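Local coordinates for iron binding protein FbpA (Mannheimia haemolytica, PDB 1Q35) that probably binds ferric iron in the periplasm as the soluble receptor of a bacterial iron-uptake system, at residues K82-Q87 with Q94-T99; I151-I156 with D290-E295; P12-P17 with Y200-D205; S61-I66 with G233-K238; A52-T57 with V247-Y252. All blocks are in the same frame, centred on the assembly; numbering follows the deposited sequence.

Contact 1. Residues K82-Q87 with Q94-T99; sequences KNIPAQ and QWFGLT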
# COMPACT_ATOMS: atom_id res chain seq x y z
N LYS A 82 -17.51 8.14 12.54
CA LYS A 82 -17.36 9.58 12.33
C LYS A 82 -16.07 9.90 11.57
O LYS A 82 -16.06 10.76 10.69
CB LYS A 82 -17.34 10.30 13.68
CG LYS A 82 -17.33 11.83 13.58
CD LYS A 82 -17.22 12.47 14.96
CE LYS A 82 -16.92 13.97 14.86
NZ LYS A 82 -15.48 14.26 15.06
N ASN A 83 -15.00 9.19 11.91
CA ASN A 83 -13.66 9.53 11.42
C ASN A 83 -13.33 8.94 10.05
O ASN A 83 -12.66 9.59 9.25
CB ASN A 83 -12.60 9.08 12.43
CG ASN A 83 -12.56 9.96 13.66
OD1 ASN A 83 -13.08 11.07 13.67
ND2 ASN A 83 -11.92 9.46 14.72
N ILE A 84 -13.79 7.72 9.79
CA ILE A 84 -13.45 7.01 8.56
C ILE A 84 -14.64 7.02 7.61
O ILE A 84 -15.69 6.46 7.94
CB ILE A 84 -13.03 5.55 8.86
CG1 ILE A 84 -11.89 5.52 9.89
CG2 ILE A 84 -12.63 4.83 7.56
CD1 ILE A 84 -11.47 4.12 10.34
N PRO A 85 -14.51 7.65 6.44
CA PRO A 85 -15.59 7.61 5.44
C PRO A 85 -15.96 6.18 5.10
O PRO A 85 -15.10 5.30 5.12
CB PRO A 85 -14.97 8.32 4.23
CG PRO A 85 -13.93 9.20 4.80
CD PRO A 85 -13.37 8.47 5.98
N ALA A 86 -17.24 5.95 4.80
CA ALA A 86 -17.76 4.60 4.58
C ALA A 86 -17.02 3.82 3.49
O ALA A 86 -16.89 2.61 3.57
CB ALA A 86 -19.25 4.66 4.26
N GLN A 87 -16.53 4.53 2.47
CA GLN A 87 -15.84 3.88 1.35
C GLN A 87 -14.47 3.32 1.72
O GLN A 87 -13.90 2.56 0.94
CB GLN A 87 -15.70 4.85 0.17
CG GLN A 87 -14.69 5.97 0.36
CD GLN A 87 -14.33 6.67 -0.93
OE1 GLN A 87 -14.56 7.87 -1.07
NE2 GLN A 87 -13.77 5.93 -1.88
N GLN A 94 -15.61 -5.33 9.84
CA GLN A 94 -14.49 -6.20 10.21
C GLN A 94 -13.10 -5.68 9.81
O GLN A 94 -12.10 -6.26 10.21
CB GLN A 94 -14.69 -7.60 9.64
CG GLN A 94 -15.87 -8.35 10.23
CD GLN A 94 -15.78 -9.83 9.98
OE1 GLN A 94 -16.12 -10.30 8.90
NE2 GLN A 94 -15.29 -10.57 10.97
N TRP A 95 -13.04 -4.61 9.01
CA TRP A 95 -11.76 -3.99 8.66
C TRP A 95 -11.94 -2.50 8.45
O TRP A 95 -13.01 -2.03 8.09
CB TRP A 95 -11.12 -4.66 7.43
CG TRP A 95 -11.91 -4.55 6.16
CD1 TRP A 95 -12.74 -5.49 5.62
CD2 TRP A 95 -11.92 -3.44 5.25
NE1 TRP A 95 -13.29 -5.02 4.45
CE2 TRP A 95 -12.80 -3.77 4.19
CE3 TRP A 95 -11.29 -2.19 5.22
CZ2 TRP A 95 -13.07 -2.90 3.13
CZ3 TRP A 95 -11.56 -1.33 4.15
CH2 TRP A 95 -12.44 -1.69 3.13
N PHE A 96 -10.85 -1.77 8.64
CA PHE A 96 -10.86 -0.31 8.64
C PHE A 96 -9.61 0.24 7.96
O PHE A 96 -8.50 -0.09 8.34
CB PHE A 96 -10.96 0.21 10.07
CG PHE A 96 -12.15 -0.33 10.79
CD1 PHE A 96 -12.06 -1.52 11.50
CD2 PHE A 96 -13.38 0.28 10.66
CE1 PHE A 96 -13.18 -2.07 12.11
CE2 PHE A 96 -14.50 -0.25 11.28
CZ PHE A 96 -14.40 -1.43 12.00
N GLY A 97 -9.83 1.06 6.95
CA GLY A 97 -8.75 1.80 6.31
C GLY A 97 -8.31 2.97 7.17
O GLY A 97 -9.14 3.64 7.79
N LEU A 98 -7.00 3.21 7.20
CA LEU A 98 -6.40 4.29 7.97
C LEU A 98 -5.73 5.34 7.08
O LEU A 98 -5.69 6.52 7.45
CB LEU A 98 -5.39 3.73 8.96
CG LEU A 98 -5.99 2.86 10.08
CD1 LEU A 98 -4.87 2.21 10.87
CD2 LEU A 98 -6.90 3.68 10.99
N THR A 99 -5.16 4.92 5.96
CA THR A 99 -4.66 5.84 4.94
C THR A 99 -4.94 5.27 3.57
O THR A 99 -5.21 4.08 3.43
CB THR A 99 -3.14 6.03 5.03
OG1 THR A 99 -2.50 4.77 4.77
CG2 THR A 99 -2.69 6.47 6.41

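Contact 2. Residues I151-I156 with D290-E295; sequences IEHYGI and DTIKLE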
# COMPACT_ATOMS: atom_id res chain seq x y z
N ILE A 151 -7.21 -6.89 -13.75
CA ILE A 151 -8.08 -8.01 -14.13
C ILE A 151 -9.56 -7.61 -14.07
O ILE A 151 -10.33 -7.96 -14.95
CB ILE A 151 -7.81 -9.25 -13.25
CG1 ILE A 151 -6.44 -9.85 -13.59
CG2 ILE A 151 -8.92 -10.29 -13.44
CD1 ILE A 151 -6.01 -10.94 -12.63
N GLU A 152 -9.95 -6.87 -13.04
CA GLU A 152 -11.33 -6.39 -12.96
C GLU A 152 -11.70 -5.57 -14.21
O GLU A 152 -12.79 -5.71 -14.76
CB GLU A 152 -11.54 -5.54 -11.70
CG GLU A 152 -12.99 -5.17 -11.41
CD GLU A 152 -13.81 -6.29 -10.81
OE1 GLU A 152 -13.36 -7.46 -10.78
OE2 GLU A 152 -14.94 -6.01 -10.34
N HIS A 153 -10.77 -4.73 -14.66
CA HIS A 153 -11.02 -3.84 -15.78
C HIS A 153 -10.90 -4.51 -17.14
O HIS A 153 -11.59 -4.11 -18.08
CB HIS A 153 -10.05 -2.65 -15.75
CG HIS A 153 -10.14 -1.80 -14.53
ND1 HIS A 153 -11.34 -1.39 -13.98
CD2 HIS A 153 -9.18 -1.27 -13.75
CE1 HIS A 153 -11.11 -0.64 -12.92
NE2 HIS A 153 -9.80 -0.56 -12.75
N TYR A 154 -10.02 -5.50 -17.28
CA TYR A 154 -9.61 -6.00 -18.59
C TYR A 154 -9.69 -7.50 -18.80
O TYR A 154 -9.58 -7.96 -19.93
CB TYR A 154 -8.17 -5.59 -18.87
CG TYR A 154 -7.90 -4.11 -18.77
CD1 TYR A 154 -6.96 -3.62 -17.88
CD2 TYR A 154 -8.60 -3.19 -19.55
CE1 TYR A 154 -6.71 -2.26 -17.76
CE2 TYR A 154 -8.35 -1.83 -19.45
CZ TYR A 154 -7.41 -1.38 -18.56
OH TYR A 154 -7.14 -0.04 -18.45
N GLY A 155 -9.84 -8.26 -17.72
CA GLY A 155 -9.79 -9.71 -17.79
C GLY A 155 -8.37 -10.27 -17.79
O GLY A 155 -7.39 -9.52 -17.90
N ILE A 156 -8.27 -11.59 -17.67
CA ILE A 156 -6.95 -12.21 -17.48
C ILE A 156 -6.12 -12.32 -18.75
O ILE A 156 -4.89 -12.37 -18.65
CB ILE A 156 -7.04 -13.58 -16.76
CG1 ILE A 156 -7.71 -14.66 -17.62
CG2 ILE A 156 -7.73 -13.41 -15.42
CD1 ILE A 156 -7.57 -16.04 -17.03
N ASP A 290 -8.81 5.52 -9.51
CA ASP A 290 -9.64 4.41 -9.96
C ASP A 290 -10.87 4.35 -9.06
O ASP A 290 -10.74 4.44 -7.84
CB ASP A 290 -8.83 3.11 -9.87
CG ASP A 290 -9.44 1.97 -10.64
OD1 ASP A 290 -8.69 0.99 -10.90
OD2 ASP A 290 -10.62 1.96 -11.01
N THR A 291 -12.05 4.21 -9.65
CA THR A 291 -13.29 4.11 -8.89
C THR A 291 -13.59 2.69 -8.42
O THR A 291 -14.58 2.47 -7.73
CB THR A 291 -14.49 4.62 -9.72
OG1 THR A 291 -14.57 3.91 -10.95
CG2 THR A 291 -14.31 6.09 -10.10
N ILE A 292 -12.75 1.72 -8.78
CA ILE A 292 -12.95 0.34 -8.36
C ILE A 292 -13.13 0.26 -6.83
O ILE A 292 -12.45 0.94 -6.07
CB ILE A 292 -11.76 -0.54 -8.82
CG1 ILE A 292 -12.08 -2.03 -8.65
CG2 ILE A 292 -10.47 -0.16 -8.09
CD1 ILE A 292 -11.03 -2.94 -9.25
N LYS A 293 -14.08 -0.55 -6.40
CA LYS A 293 -14.28 -0.79 -4.98
C LYS A 293 -13.11 -1.60 -4.42
O LYS A 293 -12.60 -2.51 -5.08
CB LYS A 293 -15.58 -1.56 -4.74
CG LYS A 293 -16.84 -0.75 -4.91
CD LYS A 293 -17.77 -0.92 -3.71
CE LYS A 293 -18.10 -2.39 -3.40
NZ LYS A 293 -17.82 -2.76 -1.98
N LEU A 294 -12.71 -1.31 -3.19
CA LEU A 294 -11.57 -1.98 -2.57
C LEU A 294 -11.71 -3.50 -2.59
O LEU A 294 -10.77 -4.21 -2.93
CB LEU A 294 -11.35 -1.46 -1.15
CG LEU A 294 -10.72 -0.06 -1.06
CD1 LEU A 294 -10.86 0.52 0.35
CD2 LEU A 294 -9.26 -0.09 -1.49
N GLU A 295 -12.90 -4.01 -2.26
CA GLU A 295 -13.12 -5.45 -2.24
C GLU A 295 -12.99 -6.08 -3.62
O GLU A 295 -12.64 -7.25 -3.73
CB GLU A 295 -14.50 -5.79 -1.66
CG GLU A 295 -14.63 -5.56 -0.16
CD GLU A 295 -15.20 -4.20 0.19
OE1 GLU A 295 -15.12 -3.25 -0.62
OE2 GLU A 295 -15.72 -4.07 1.32

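Contact 3. Residues P12-P17 with Y200-D205; sequences PYLIEP and YGKMLD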
# COMPACT_ATOMS: atom_id res chain seq x y z
N PRO A 12 9.02 -0.15 11.55
CA PRO A 12 8.99 0.89 12.58
C PRO A 12 8.96 2.32 12.06
O PRO A 12 8.21 3.13 12.58
CB PRO A 12 10.27 0.62 13.39
CG PRO A 12 10.53 -0.81 13.22
CD PRO A 12 10.03 -1.18 11.85
N TYR A 13 9.74 2.65 11.04
CA TYR A 13 9.85 4.04 10.61
C TYR A 13 8.52 4.62 10.10
O TYR A 13 8.33 5.83 10.13
CB TYR A 13 10.99 4.24 9.59
CG TYR A 13 10.73 3.82 8.16
CD1 TYR A 13 10.42 2.51 7.82
CD2 TYR A 13 10.86 4.75 7.12
CE1 TYR A 13 10.21 2.14 6.49
CE2 TYR A 13 10.65 4.39 5.80
CZ TYR A 13 10.32 3.09 5.49
OH TYR A 13 10.12 2.73 4.17
N LEU A 14 7.60 3.76 9.66
CA LEU A 14 6.30 4.19 9.15
C LEU A 14 5.11 3.96 10.10
O LEU A 14 3.97 4.22 9.73
CB LEU A 14 6.02 3.52 7.79
CG LEU A 14 6.91 4.02 6.65
CD1 LEU A 14 6.80 3.10 5.44
CD2 LEU A 14 6.53 5.44 6.26
N ILE A 15 5.36 3.51 11.32
CA ILE A 15 4.27 3.28 12.28
C ILE A 15 4.61 3.59 13.74
O ILE A 15 3.72 3.96 14.51
CB ILE A 15 3.71 1.83 12.12
CG1 ILE A 15 2.33 1.69 12.77
CG2 ILE A 15 4.68 0.81 12.68
CD1 ILE A 15 1.26 2.58 12.21
N GLU A 16 5.88 3.47 14.12
CA GLU A 16 6.30 3.74 15.49
C GLU A 16 5.88 5.12 16.02
O GLU A 16 5.44 5.21 17.16
CB GLU A 16 7.82 3.55 15.65
CG GLU A 16 8.33 3.54 17.08
CD GLU A 16 9.82 3.29 17.14
OE1 GLU A 16 10.56 4.24 17.46
OE2 GLU A 16 10.25 2.15 16.87
N PRO A 17 6.01 6.20 15.24
CA PRO A 17 5.57 7.51 15.73
C PRO A 17 4.11 7.54 16.18
O PRO A 17 3.78 8.12 17.22
CB PRO A 17 5.80 8.44 14.53
CG PRO A 17 6.87 7.77 13.75
CD PRO A 17 6.59 6.30 13.88
N TYR A 200 8.00 8.77 -2.15
CA TYR A 200 8.64 9.96 -2.71
C TYR A 200 8.88 11.00 -1.62
O TYR A 200 9.96 11.58 -1.54
CB TYR A 200 7.78 10.53 -3.84
CG TYR A 200 8.52 11.48 -4.75
CD1 TYR A 200 8.25 12.84 -4.73
CD2 TYR A 200 9.47 11.02 -5.65
CE1 TYR A 200 8.91 13.72 -5.57
CE2 TYR A 200 10.14 11.90 -6.50
CZ TYR A 200 9.86 13.25 -6.46
OH TYR A 200 10.51 14.13 -7.29
N GLY A 201 7.88 11.22 -0.77
CA GLY A 201 8.03 12.13 0.35
C GLY A 201 9.01 11.63 1.40
O GLY A 201 9.80 12.41 1.94
N LYS A 202 8.97 10.34 1.70
CA LYS A 202 9.93 9.76 2.63
C LYS A 202 11.37 9.97 2.14
O LYS A 202 12.24 10.31 2.93
CB LYS A 202 9.68 8.27 2.83
CG LYS A 202 8.38 7.93 3.57
CD LYS A 202 8.29 8.56 4.96
CE LYS A 202 9.40 8.10 5.89
NZ LYS A 202 9.43 8.86 7.17
N MET A 203 11.61 9.78 0.85
CA MET A 203 12.95 9.96 0.29
C MET A 203 13.38 11.42 0.37
O MET A 203 14.52 11.72 0.74
CB MET A 203 13.03 9.45 -1.15
CG MET A 203 13.00 7.93 -1.25
SD MET A 203 13.18 7.29 -2.93
CE MET A 203 11.62 7.80 -3.68
N LEU A 204 12.48 12.34 0.05
CA LEU A 204 12.79 13.77 0.12
C LEU A 204 13.17 14.21 1.53
O LEU A 204 14.00 15.10 1.69
CB LEU A 204 11.61 14.60 -0.39
CG LEU A 204 11.40 14.60 -1.90
CD1 LEU A 204 10.05 15.22 -2.27
CD2 LEU A 204 12.54 15.34 -2.61
N ASP A 205 12.58 13.58 2.55
CA ASP A 205 12.83 13.91 3.95
C ASP A 205 14.13 13.30 4.49
O ASP A 205 14.58 13.66 5.58
CB ASP A 205 11.68 13.41 4.84
CG ASP A 205 10.47 14.32 4.85
OD1 ASP A 205 10.49 15.43 4.27
OD2 ASP A 205 9.43 13.98 5.45
O HOH W 1 7.44 8.17 8.99

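Contact 4. Residues S61-I66 with G233-K238; sequences SRVMEI and GVVIAK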
# COMPACT_ATOMS: atom_id res chain seq x y z
N SER A 61 -5.77 -6.59 -0.16
CA SER A 61 -5.85 -8.02 -0.41
C SER A 61 -5.46 -8.83 0.83
O SER A 61 -6.08 -9.86 1.11
CB SER A 61 -5.04 -8.42 -1.63
OG SER A 61 -5.57 -7.77 -2.78
N ARG A 62 -4.47 -8.37 1.60
CA ARG A 62 -4.14 -9.01 2.87
C ARG A 62 -5.28 -8.87 3.88
O ARG A 62 -5.60 -9.82 4.60
CB ARG A 62 -2.86 -8.41 3.47
CG ARG A 62 -2.42 -9.05 4.79
CD ARG A 62 -1.86 -10.46 4.65
NE ARG A 62 -0.48 -10.45 4.19
CZ ARG A 62 0.21 -11.54 3.87
NH1 ARG A 62 1.47 -11.42 3.47
NH2 ARG A 62 -0.33 -12.75 3.96
N VAL A 63 -5.89 -7.69 3.93
CA VAL A 63 -7.04 -7.47 4.79
C VAL A 63 -8.13 -8.49 4.51
O VAL A 63 -8.67 -9.10 5.43
CB VAL A 63 -7.62 -6.05 4.60
CG1 VAL A 63 -9.00 -5.93 5.23
CG2 VAL A 63 -6.69 -5.01 5.19
N MET A 64 -8.46 -8.68 3.23
CA MET A 64 -9.54 -9.60 2.87
C MET A 64 -9.13 -11.05 3.07
O MET A 64 -9.98 -11.88 3.40
CB MET A 64 -10.03 -9.34 1.45
CG MET A 64 -10.67 -7.98 1.25
SD MET A 64 -11.90 -7.55 2.51
CE MET A 64 -13.06 -8.90 2.34
N GLU A 65 -7.85 -11.39 2.92
CA GLU A 65 -7.37 -12.73 3.26
C GLU A 65 -7.70 -13.03 4.72
O GLU A 65 -8.21 -14.11 5.04
CB GLU A 65 -5.86 -12.85 3.04
CG GLU A 65 -5.31 -14.23 3.35
CD GLU A 65 -3.79 -14.29 3.37
OE1 GLU A 65 -3.25 -15.37 3.70
OE2 GLU A 65 -3.13 -13.28 3.05
N ILE A 66 -7.42 -12.08 5.60
CA ILE A 66 -7.64 -12.23 7.03
C ILE A 66 -9.13 -12.33 7.34
O ILE A 66 -9.58 -13.22 8.07
CB ILE A 66 -6.98 -11.05 7.80
CG1 ILE A 66 -5.45 -11.13 7.67
CG2 ILE A 66 -7.40 -11.05 9.27
CD1 ILE A 66 -4.74 -9.82 7.93
N GLY A 233 -4.34 -0.26 6.72
CA GLY A 233 -5.54 -0.52 7.47
C GLY A 233 -5.31 -1.34 8.70
O GLY A 233 -4.17 -1.52 9.16
N VAL A 234 -6.40 -1.84 9.25
CA VAL A 234 -6.34 -2.55 10.52
C VAL A 234 -7.54 -3.46 10.68
O VAL A 234 -8.64 -3.16 10.21
CB VAL A 234 -6.22 -1.55 11.69
CG1 VAL A 234 -7.46 -0.67 11.82
CG2 VAL A 234 -5.93 -2.28 12.98
N VAL A 235 -7.28 -4.60 11.31
CA VAL A 235 -8.30 -5.53 11.75
C VAL A 235 -8.05 -5.84 13.23
O VAL A 235 -6.90 -5.86 13.69
CB VAL A 235 -8.32 -6.83 10.92
CG1 VAL A 235 -8.42 -6.53 9.44
CG2 VAL A 235 -7.11 -7.70 11.21
N ILE A 236 -9.12 -6.08 13.98
CA ILE A 236 -9.02 -6.61 15.33
C ILE A 236 -9.24 -8.12 15.23
O ILE A 236 -10.23 -8.58 14.66
CB ILE A 236 -10.00 -5.91 16.29
CG1 ILE A 236 -9.53 -4.46 16.51
CG2 ILE A 236 -10.09 -6.66 17.62
CD1 ILE A 236 -10.33 -3.65 17.49
N ALA A 237 -8.28 -8.88 15.75
CA ALA A 237 -8.31 -10.33 15.66
C ALA A 237 -9.51 -10.92 16.39
O ALA A 237 -9.97 -10.39 17.41
CB ALA A 237 -7.02 -10.91 16.22
N LYS A 238 -10.01 -12.04 15.86
CA LYS A 238 -11.22 -12.68 16.37
C LYS A 238 -11.15 -12.95 17.88
O LYS A 238 -12.13 -12.78 18.59
CB LYS A 238 -11.47 -14.00 15.64
CG LYS A 238 -12.72 -14.76 16.11
CD LYS A 238 -13.02 -15.96 15.24
CE LYS A 238 -14.28 -16.68 15.69
NZ LYS A 238 -14.45 -17.97 14.96

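Contact 5. Residues A52-T57 with V247-Y252; sequences ADVLLT and VKLIEY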
# COMPACT_ATOMS: atom_id res chain seq x y z
N ALA A 52 -2.81 -12.13 19.47
CA ALA A 52 -2.97 -10.97 18.61
C ALA A 52 -4.22 -10.16 18.95
O ALA A 52 -5.30 -10.73 19.11
CB ALA A 52 -3.02 -11.39 17.15
N ASP A 53 -4.05 -8.85 19.09
CA ASP A 53 -5.16 -7.92 19.21
C ASP A 53 -5.43 -7.19 17.90
O ASP A 53 -6.56 -7.15 17.43
CB ASP A 53 -4.87 -6.86 20.28
CG ASP A 53 -4.99 -7.42 21.66
OD1 ASP A 53 -4.08 -7.20 22.49
OD2 ASP A 53 -5.97 -8.10 22.00
N VAL A 54 -4.37 -6.63 17.32
CA VAL A 54 -4.47 -5.68 16.21
C VAL A 54 -3.49 -6.10 15.12
O VAL A 54 -2.33 -6.37 15.41
CB VAL A 54 -4.13 -4.25 16.73
CG1 VAL A 54 -4.09 -3.23 15.60
CG2 VAL A 54 -5.13 -3.84 17.81
N LEU A 55 -3.97 -6.21 13.89
CA LEU A 55 -3.12 -6.49 12.74
C LEU A 55 -3.12 -5.24 11.85
O LEU A 55 -4.17 -4.83 11.36
CB LEU A 55 -3.61 -7.73 11.98
CG LEU A 55 -4.16 -8.86 12.86
CD1 LEU A 55 -4.77 -9.98 12.02
CD2 LEU A 55 -3.09 -9.41 13.78
N LEU A 56 -1.94 -4.63 11.68
CA LEU A 56 -1.77 -3.42 10.88
C LEU A 56 -1.27 -3.79 9.49
O LEU A 56 -0.16 -4.30 9.35
CB LEU A 56 -0.79 -2.45 11.54
CG LEU A 56 -1.27 -1.83 12.86
CD1 LEU A 56 -0.15 -1.08 13.53
CD2 LEU A 56 -2.45 -0.90 12.62
N THR A 57 -2.10 -3.55 8.49
CA THR A 57 -1.88 -4.01 7.13
C THR A 57 -1.47 -2.88 6.18
O THR A 57 -1.64 -1.69 6.50
CB THR A 57 -3.17 -4.65 6.61
OG1 THR A 57 -4.25 -3.72 6.78
CG2 THR A 57 -3.56 -5.86 7.45
N VAL A 247 -9.67 -1.59 20.49
CA VAL A 247 -10.61 -0.64 19.93
C VAL A 247 -10.10 0.78 20.17
O VAL A 247 -10.16 1.62 19.27
CB VAL A 247 -12.03 -0.82 20.51
CG1 VAL A 247 -12.94 0.34 20.13
CG2 VAL A 247 -12.62 -2.13 20.02
N LYS A 248 -9.58 1.06 21.36
CA LYS A 248 -9.02 2.38 21.64
C LYS A 248 -7.85 2.71 20.70
O LYS A 248 -7.71 3.86 20.28
CB LYS A 248 -8.61 2.50 23.10
CG LYS A 248 -9.80 2.65 24.04
CD LYS A 248 -9.41 2.68 25.51
CE LYS A 248 -10.62 2.91 26.40
NZ LYS A 248 -10.43 2.40 27.79
N LEU A 249 -7.03 1.72 20.37
CA LEU A 249 -5.92 1.93 19.44
C LEU A 249 -6.42 2.29 18.04
O LEU A 249 -5.94 3.26 17.45
CB LEU A 249 -5.01 0.71 19.38
CG LEU A 249 -3.88 0.79 18.34
CD1 LEU A 249 -3.01 2.03 18.52
CD2 LEU A 249 -3.03 -0.45 18.39
N ILE A 250 -7.38 1.54 17.50
CA ILE A 250 -7.81 1.82 16.14
C ILE A 250 -8.62 3.11 16.07
O ILE A 250 -8.52 3.85 15.10
CB ILE A 250 -8.50 0.60 15.46
CG1 ILE A 250 -9.87 0.27 16.05
CG2 ILE A 250 -7.60 -0.62 15.54
CD1 ILE A 250 -10.62 -0.74 15.22
N GLU A 251 -9.37 3.42 17.13
CA GLU A 251 -10.04 4.71 17.25
C GLU A 251 -9.01 5.85 17.27
O GLU A 251 -9.20 6.87 16.62
CB GLU A 251 -10.92 4.76 18.50
CG GLU A 251 -12.18 3.92 18.37
CD GLU A 251 -13.03 3.84 19.63
OE1 GLU A 251 -14.23 3.54 19.51
OE2 GLU A 251 -12.49 4.06 20.74
N TYR A 252 -7.93 5.65 18.01
CA TYR A 252 -6.85 6.64 18.07
C TYR A 252 -6.22 6.86 16.69
O TYR A 252 -6.00 8.00 16.28
CB TYR A 252 -5.76 6.21 19.06
CG TYR A 252 -4.68 7.25 19.26
CD1 TYR A 252 -3.55 7.28 18.44
CD2 TYR A 252 -4.78 8.21 20.26
CE1 TYR A 252 -2.56 8.24 18.61
CE2 TYR A 252 -3.80 9.17 20.44
CZ TYR A 252 -2.69 9.17 19.62
OH TYR A 252 -1.71 10.12 19.79

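Contact 1. Residues K82-Q87 with Q94-T99
Gly97 O is met by three carbons of one side chain, Ile84, and has no hydrogen-bonding partner anywhere in the model. CD1 of Ile84 comes nearest, 3.5 Å from Gly97 O. The gamma-branch methyl follows, with Ile84 CG2 at 3.7 Å from the same oxygen, and Ile84 CG1 stands 3.9 Å away from it. All three carbons reach one atom because CG1 lies beside the backbone N (chi1 -55°) and the chain then runs extended to CD1 (chi2 175°), which brings the end of the ethyl arm beside the oxygen while CG2 approaches it from the other branch. The end of that arm also meets the next residue back: Ile84 CD1 is 4.0 Å from Phe96 CB, and the two side chains cross at about a right angle. Across these segments the contact is therefore made by van der Waals packing, with a buried carbonyl oxygen facing the hydrocarbon of Ile84. Ile84 is the first residue to leave helical geometry after helix 78-83, so the packing comes from the residue at the helix exit. The strand is hydrogen-bonded to strand 228-236, Phe96 with Val234 and Leu98 with Ser232. Leu98 and Thr99 both face Ser232, which is a classic beta bulge, in a long antiparallel strand pair consistent with the hinge strands of periplasmic binding proteins.

Contact 2. Residues I151-I156 with D290-E295
His153 and Asp290 are brought together by their first torsions: CG of the histidine sits beside its backbone N (chi1 -61°), while CG of the aspartate is swung anti to its own (chi1 -165°). The side chains arrive from opposite directions, and His153 NE2 donates to Asp290 OD1 over 2.7 Å. The bond is nearly straight, with an N-H...O angle of 171°; the oxygen lies at the ring edge, in the imidazole plane, and receives the proton on its syn lone pair, although the carboxylate as a whole is tilted from the ring. Such a histidine-carboxylate pair would probably polarise the ring. It ties helix 141-168 to the turn just before helix 294-298. Asp290 is itself held by an Asx turn, in which Ile292 N donates to Asp290 OD2 at 3.1 Å from above the carboxylate plane. The same turn carries Ile292 toward helix 141-168, where its extended arm ends against Glu152: Ile292 CD1 lies 3.6 Å from Glu152 CB and 3.7 Å from Glu152 CG. Beyond this aliphatic part the Glu152 carboxylate turns elsewhere, to Asn300 and Lys299. His153 is also stacked on the ring of His225.

Contact 3. Residues P12-P17 with Y200-D205
Leu14 and Lys202 are the residues of closest backbone approach, their CA atoms 9.3 Å apart, and on the Leu14 side the chain is curled into a tight turn in which Pro12 O accepts from both Ile15 N and Glu16 N just as helix 16-26 begins. That separation is bridged chiefly by the lysine. Its aliphatic chain is bent at chi2 and chi3 (-58° and -61°), which lays the methylenes against the adjoining side chains of Leu14 and Tyr13. Leu14 runs alongside it in the opposite direction, with Leu14 CD2 3.8 Å from Lys202 CD. Tyr13 meets the next methylene, its CD2 and CE2 each 3.9 Å from Lys202 CE, while Leu14 CG rests over the centre of the tyrosine ring. At the charged end Lys202 NZ is hydrogen-bonded to a water 2.8 Å away, and this water also lies within hydrogen-bonding distance of Tyr13 O. The side chain of Tyr13 is about 3 Å from that of Tyr199, which binds ferric iron in the loaded protein; the metal is absent here. The contact joins the turn that leads into helix 16-26 to helix 198-205, with helix 178-187 touching Tyr13 and helix 256-266 reaching Lys202 weakly through Leu265 O.

Contact 4. Residues S61-I66 with G233-K238
Val235 points its side chain at helix 60-68 and spreads its two methyls between Val63 and Ile66, residues three apart and so on nearly the same face of the helix. This is helix-on-sheet packing in an alpha/beta lobe: strand 228-236 runs antiparallel to strand 54-57, and helix 60-68 follows that neighbour in the chain. The orientation of the valine decides which methyl does what. With chi1 at -53°, CG1 stands beside the backbone N and CG2 takes the crowded position between N and the carbonyl carbon. CG2 then meets the gamma-branch methyl of Ile66, at 3.9 Å between Val235 CG2 and Ile66 CG2, and the two side chains cross obliquely. Ile66 offers that methyl because its CG2 is the branch turned anti to N. Two conformers were deposited for Val235, and this pairing of methyls holds for the one described. The next residue back, Val234, points away from this helix to touch Ile250 of helix 243-254, so adjacent strand residues serve helices on different faces of the sheet. All three touching residues are buried and no hydrogen bond crosses between the segments. The other arm of the valine is looser than the first: Val235 CG1 and Val63 CG1 are 4.3 Å apart.

Contact 5. Residues A52-T57 with V247-Y252
Val54 sets both of its methyls against one methyl of Leu249: Val54 CG2 lies 4.0 Å from Leu249 CD2, and Val54 CG1 lies 4.1 Å from the same atom. The leucine terminus thus sits against the fork of the valine. It reaches there because Leu249 extends its CG away from the backbone N (chi1 175°), projecting the branch from helix 243-254 toward strand 54-57. Ile250, next along the helix, adds a longer contact, its CG2 4.4 Å from Val54 CG1. The backbones stay apart, with the CA atoms of Val54 and Ile250 separated by 8.2 Å, so side chains alone fill the gap. Helix 243-254 thereby packs on a face of the mixed sheet, as helices do in an alpha/beta lobe. Around this cluster, Leu249 also touches Val6 of strand 3-8 and Leu19 and Phe22 of helix 16-26. With carbon-to-carbon contacts near van der Waals separation, no hydrogen bond between the segments and all three residues buried, the attachment of helix to sheet here rests on dispersion and the exclusion of water.

Contacts 1, 4 and 5 form one group, their centres 11 to 13 Å apart, and all reach the same mixed sheet: strand 228-236 lies between strands 54-57 and 96-108. Helices 60-68 and 243-254 follow strands 54-57 and 228-236 in the chain and pack back onto this sheet. Contact 3 lies 20 Å from contact 5 between centres, meeting it through Ile15 and Leu56, and borders the iron tyrosines. Contact 2 lies about 29 Å from contact 3 between centres, on the opposite side of the chain's centre, yet touches contact 1 where Trp95 meets Leu294 and Glu295. Segments of contacts 2 and 5 alternate along the chain, as expected when a chain passes repeatedly between two lobes.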